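Local coordinates for endonuclease PI-MtuI (Mycobacterium tuberculosis, PDB 2IMZ), which probably carries out protein splicing, as the splicing domain of the RecA intein, excising itself and joining the flanking protein segments, at residues A33-K36 and D37-H41; G80-A84 and G85-K89. The protein carries 1 engineered substitution. All coordinates share one frame; numbering follows the deposited sequence.

Both contacts are local turns within the one intein splicing domain, a fold built mainly of beta strands, with very little helix. Contact 1 comes first along the chain and closes the hairpin between strands 30-34 and 40-52, part of a large curled antiparallel sheet. Contact 2 follows in series, where strand 80-83 leaves its small two-stranded sheet with 74-77 and the chain runs on toward strand 92-94, which pairs with 134-153 in the large sheet. The centres of contact 1 and contact 2 lie 20 Å apart. The nearest atoms of contact 1 and contact 2 are about 6 Å apart, without touching. Each centre is about 13 Å from the centre of the chain.

Contact 1 of 2, residues A33-K36 and D37-H41; sequences AAAK and DGTLH
The end of the beta hairpin between strands 30-34 and 40-52 is closed by a type I turn, A35 to G38, in which G38 N donates a hydrogen bond to A35 O at 2.9 Å. A35 N gives a nearly straight bond to T39 O, one residue past the turn, 2.8 Å long and 171° at the hydrogen. Further along, A33 and H41 form an antiparallel hydrogen-bonded pair: A33 N donates to H41 O, and H41 N returns a bond to A33 O at 2.8 Å. A34 and L40 make the non-hydrogen-bonded pair between. Here the small methyl of A34 leaves room for a leucine branch, L40 CD2, to rest on A34 CB at 3.6 Å, and P96 and E130 also touch the leucine.

D37 also forms an Asx turn within the loop. D37 CG stands between its own backbone N and carbonyl carbon (chi1 57°), which brings OD1 over to T39 N at 3.0 Å; the amide meets the carboxylate from above its plane. G38 suits the last turn position because its positive phi would press a CB against the preceding carbonyl. A35 CB lies against D37 OD1, 3.7 Å away, while the extended start of K36 carries its amine outward, toward a long, weak ion pair with E155 of the second subunit.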
loop_
_atom_site.group_PDB
_atom_site.type_symbol
_atom_site.label_atom_id
_atom_site.label_comp_id
_atom_site.label_asym_id
_atom_site.label_seq_id
_atom_site.Cartn_x
_atom_site.Cartn_y
_atom_site.Cartn_z
ATOM N N ALA A 33 -11.481 -1.050 -8.086
ATOM C CA ALA A 33 -10.471 -0.147 -7.549
ATOM C C ALA A 33 -10.950 1.292 -7.612
ATOM O O ALA A 33 -11.595 1.699 -8.578
ATOM C CB ALA A 33 -9.166 -0.300 -8.330
ATOM N N ALA A 34 -10.632 2.060 -6.576
ATOM C CA ALA A 34 -11.022 3.461 -6.512
ATOM C C ALA A 34 -9.890 4.367 -6.973
ATOM O O ALA A 34 -8.741 4.192 -6.569
ATOM C CB ALA A 34 -11.426 3.826 -5.084
ATOM N N ALA A 35 -10.226 5.340 -7.817
ATOM C CA ALA A 35 -9.254 6.300 -8.328
ATOM C C ALA A 35 -9.218 7.503 -7.386
ATOM O O ALA A 35 -10.031 7.603 -6.467
ATOM C CB ALA A 35 -9.643 6.740 -9.738
ATOM N N LYS A 36 -8.280 8.417 -7.618
ATOM C CA LYS A 36 -8.139 9.592 -6.763
ATOM C C LYS A 36 -9.419 10.402 -6.577
ATOM O O LYS A 36 -9.686 10.908 -5.481
ATOM C CB LYS A 36 -7.043 10.511 -7.309
ATOM C CG LYS A 36 -6.893 11.806 -6.524
ATOM C CD LYS A 36 -5.836 12.717 -7.126
ATOM C CE LYS A 36 -6.184 13.110 -8.552
ATOM N NZ LYS A 36 -5.203 14.085 -9.106
ATOM N N ASP A 37 -10.205 10.530 -7.642
ATOM C CA ASP A 37 -11.443 11.303 -7.579
ATOM C C ASP A 37 -12.643 10.528 -7.040
ATOM O O ASP A 37 -13.757 11.052 -7.002
ATOM C CB ASP A 37 -11.783 11.881 -8.960
ATOM C CG ASP A 37 -11.900 10.814 -10.035
ATOM O OD1 ASP A 37 -11.954 9.613 -9.693
ATOM O OD2 ASP A 37 -11.945 11.181 -11.229
ATOM N N GLY A 38 -12.423 9.287 -6.624
ATOM C CA GLY A 38 -13.519 8.500 -6.088
ATOM C C GLY A 38 -14.242 7.638 -7.107
ATOM O O GLY A 38 -15.140 6.875 -6.744
ATOM N N THR A 39 -13.876 7.755 -8.379
ATOM C CA THR A 39 -14.518 6.937 -9.400
ATOM C C THR A 39 -13.966 5.520 -9.287
ATOM O O THR A 39 -12.843 5.321 -8.822
ATOM C CB THR A 39 -14.272 7.487 -10.826
ATOM O OG1 THR A 39 -12.869 7.651 -11.053
ATOM C CG2 THR A 39 -14.971 8.831 -11.003
ATOM N N LEU A 40 -14.759 4.540 -9.701
ATOM C CA LEU A 40 -14.343 3.143 -9.616
ATOM C C LEU A 40 -14.022 2.535 -10.972
ATOM O O LEU A 40 -14.682 2.821 -11.973
ATOM C CB LEU A 40 -15.433 2.338 -8.914
ATOM C CG LEU A 40 -15.727 2.941 -7.539
ATOM C CD1 LEU A 40 -16.991 2.364 -6.967
ATOM C CD2 LEU A 40 -14.535 2.696 -6.620
ATOM N N HIS A 41 -13.000 1.685 -10.994
ATOM C CA HIS A 41 -12.551 1.047 -12.226
ATOM C C HIS A 41 -12.123 -0.391 -12.006
ATOM O O HIS A 41 -11.688 -0.761 -10.917
ATOM C CB HIS A 41 -11.355 1.806 -12.807
ATOM C CG HIS A 41 -11.586 3.275 -12.963
ATOM N ND1 HIS A 41 -11.640 4.139 -11.891
ATOM C CD2 HIS A 41 -11.789 4.031 -14.067
ATOM C CE1 HIS A 41 -11.866 5.364 -12.328
ATOM N NE2 HIS A 41 -11.962 5.325 -13.645
#

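Contact 2 of 2, residues G80-A84 and G85-K89; sequences GWRAA and GELRK
A84 O is gripped twice, by L87 N at 3.1 Å and by a water that also donates to L87 O. One residue back, A83 O accepts from E86 N at 2.9 Å, with an angle of 161° at the hydrogen. These two i to i+3 bonds mark the short 3-10 segment through A84, G85 and E86.

The side-chain contact is carried by R82 and L87. The arginine is bent at chi3 (61°), and this sets its guanidinium flat beneath the leucine: L87 CD2 lies over the centre of one face, 3.5 Å from R82 CZ. With a face given to a methyl, the N-H groups along the rim can still serve polar partners. R82 NH2 thus donates to a second water, which passes the link on to E86 O. R88 folds back as well, NH1 giving bonds near its guanidinium plane to G85 O and, at 2.8 Å, to L87 O.

Before the turn R82 pairs by backbone bonds with V75, and A84, at its start, with H73. The small methyl of A84 fits against V75 of strand 74-77 and I57 of strand 54-61, and L87 packs on L59 of that same strand, which lays the turn against the large sheet.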
loop_
_atom_site.group_PDB
_atom_site.type_symbol
_atom_site.label_atom_id
_atom_site.label_comp_id
_atom_site.label_asym_id
_atom_site.label_seq_id
_atom_site.Cartn_x
_atom_site.Cartn_y
_atom_site.Cartn_z
ATOM N N GLY A 80 -10.286 10.281 4.214
ATOM C CA GLY A 80 -9.031 9.746 3.721
ATOM C C GLY A 80 -8.738 8.380 4.305
ATOM O O GLY A 80 -9.637 7.713 4.823
ATOM N N TRP A 81 -7.476 7.965 4.236
ATOM C CA TRP A 81 -7.070 6.667 4.759
ATOM C C TRP A 81 -6.959 6.646 6.276
ATOM O O TRP A 81 -6.403 7.560 6.890
ATOM C CB TRP A 81 -5.734 6.247 4.137
ATOM C CG TRP A 81 -5.809 6.112 2.655
ATOM C CD1 TRP A 81 -5.369 7.006 1.725
ATOM C CD2 TRP A 81 -6.425 5.045 1.928
ATOM N NE1 TRP A 81 -5.676 6.564 0.459
ATOM C CE2 TRP A 81 -6.325 5.362 0.557
ATOM C CE3 TRP A 81 -7.057 3.852 2.305
ATOM C CZ2 TRP A 81 -6.834 4.527 -0.446
ATOM C CZ3 TRP A 81 -7.564 3.021 1.310
ATOM C CH2 TRP A 81 -7.447 3.365 -0.052
ATOM N N ARG A 82 -7.502 5.593 6.879
ATOM C CA ARG A 82 -7.461 5.424 8.322
ATOM C C ARG A 82 -7.133 3.976 8.641
ATOM O O ARG A 82 -7.585 3.063 7.948
ATOM C CB ARG A 82 -8.814 5.791 8.942
ATOM C CG ARG A 82 -9.226 7.236 8.727
ATOM C CD ARG A 82 -10.533 7.535 9.436
ATOM N NE ARG A 82 -10.410 7.336 10.875
ATOM C CZ ARG A 82 -11.430 7.359 11.725
ATOM N NH1 ARG A 82 -12.663 7.575 11.282
ATOM N NH2 ARG A 82 -11.219 7.162 13.018
ATOM N N ALA A 83 -6.340 3.770 9.686
ATOM C CA ALA A 83 -5.965 2.426 10.099
ATOM C C ALA A 83 -7.210 1.715 10.626
ATOM O O ALA A 83 -7.967 2.274 11.419
ATOM C CB ALA A 83 -4.894 2.490 11.182
ATOM N N ALA A 84 -7.421 0.481 10.184
ATOM C CA ALA A 84 -8.589 -0.283 10.602
ATOM C C ALA A 84 -8.756 -0.292 12.119
ATOM O O ALA A 84 -9.869 -0.157 12.625
ATOM C CB ALA A 84 -8.488 -1.709 10.078
ATOM N N GLY A 85 -7.645 -0.437 12.833
ATOM C CA GLY A 85 -7.684 -0.483 14.287
ATOM C C GLY A 85 -8.149 0.782 14.983
ATOM O O GLY A 85 -8.391 0.770 16.193
ATOM N N GLU A 86 -8.279 1.873 14.234
ATOM C CA GLU A 86 -8.717 3.142 14.802
ATOM C C GLU A 86 -10.195 3.419 14.545
ATOM O O GLU A 86 -10.766 4.361 15.095
ATOM C CB GLU A 86 -7.868 4.278 14.238
ATOM C CG GLU A 86 -6.405 4.185 14.648
ATOM C CD GLU A 86 -5.527 5.173 13.912
ATOM O OE1 GLU A 86 -5.835 6.383 13.943
ATOM O OE2 GLU A 86 -4.522 4.737 13.308
ATOM N N LEU A 87 -10.815 2.589 13.712
ATOM C CA LEU A 87 -12.226 2.761 13.393
ATOM C C LEU A 87 -13.121 2.253 14.516
ATOM O O LEU A 87 -12.798 1.282 15.202
ATOM C CB LEU A 87 -12.558 2.041 12.086
ATOM C CG LEU A 87 -11.760 2.574 10.895
ATOM C CD1 LEU A 87 -12.082 1.760 9.655
ATOM C CD2 LEU A 87 -12.087 4.043 10.675
ATOM N N ARG A 88 -14.252 2.927 14.697
ATOM C CA ARG A 88 -15.196 2.566 15.744
ATOM C C ARG A 88 -16.604 2.435 15.198
ATOM O O ARG A 88 -16.899 2.857 14.079
ATOM C CB ARG A 88 -15.182 3.631 16.846
ATOM C CG ARG A 88 -13.845 3.778 17.552
ATOM C CD ARG A 88 -13.570 2.600 18.471
ATOM N NE ARG A 88 -12.279 2.728 19.142
ATOM C CZ ARG A 88 -11.106 2.467 18.575
ATOM N NH1 ARG A 88 -11.051 2.053 17.314
ATOM N NH2 ARG A 88 -9.985 2.625 19.266
ATOM N N LYS A 89 -17.475 1.850 16.008
ATOM C CA LYS A 89 -18.865 1.676 15.636
ATOM C C LYS A 89 -19.436 3.037 15.254
ATOM O O LYS A 89 -19.239 4.025 15.965
ATOM C CB LYS A 89 -19.634 1.086 16.814
ATOM C CG LYS A 89 -21.118 0.963 16.592
ATOM C CD LYS A 89 -21.764 0.292 17.786
ATOM C CE LYS A 89 -23.261 0.184 17.612
ATOM N NZ LYS A 89 -23.849 -0.623 18.711
HETATM O O HOH W 1 -12.912 6.308 15.176
HETATM O O HOH W 2 -11.113 -1.076 15.048
#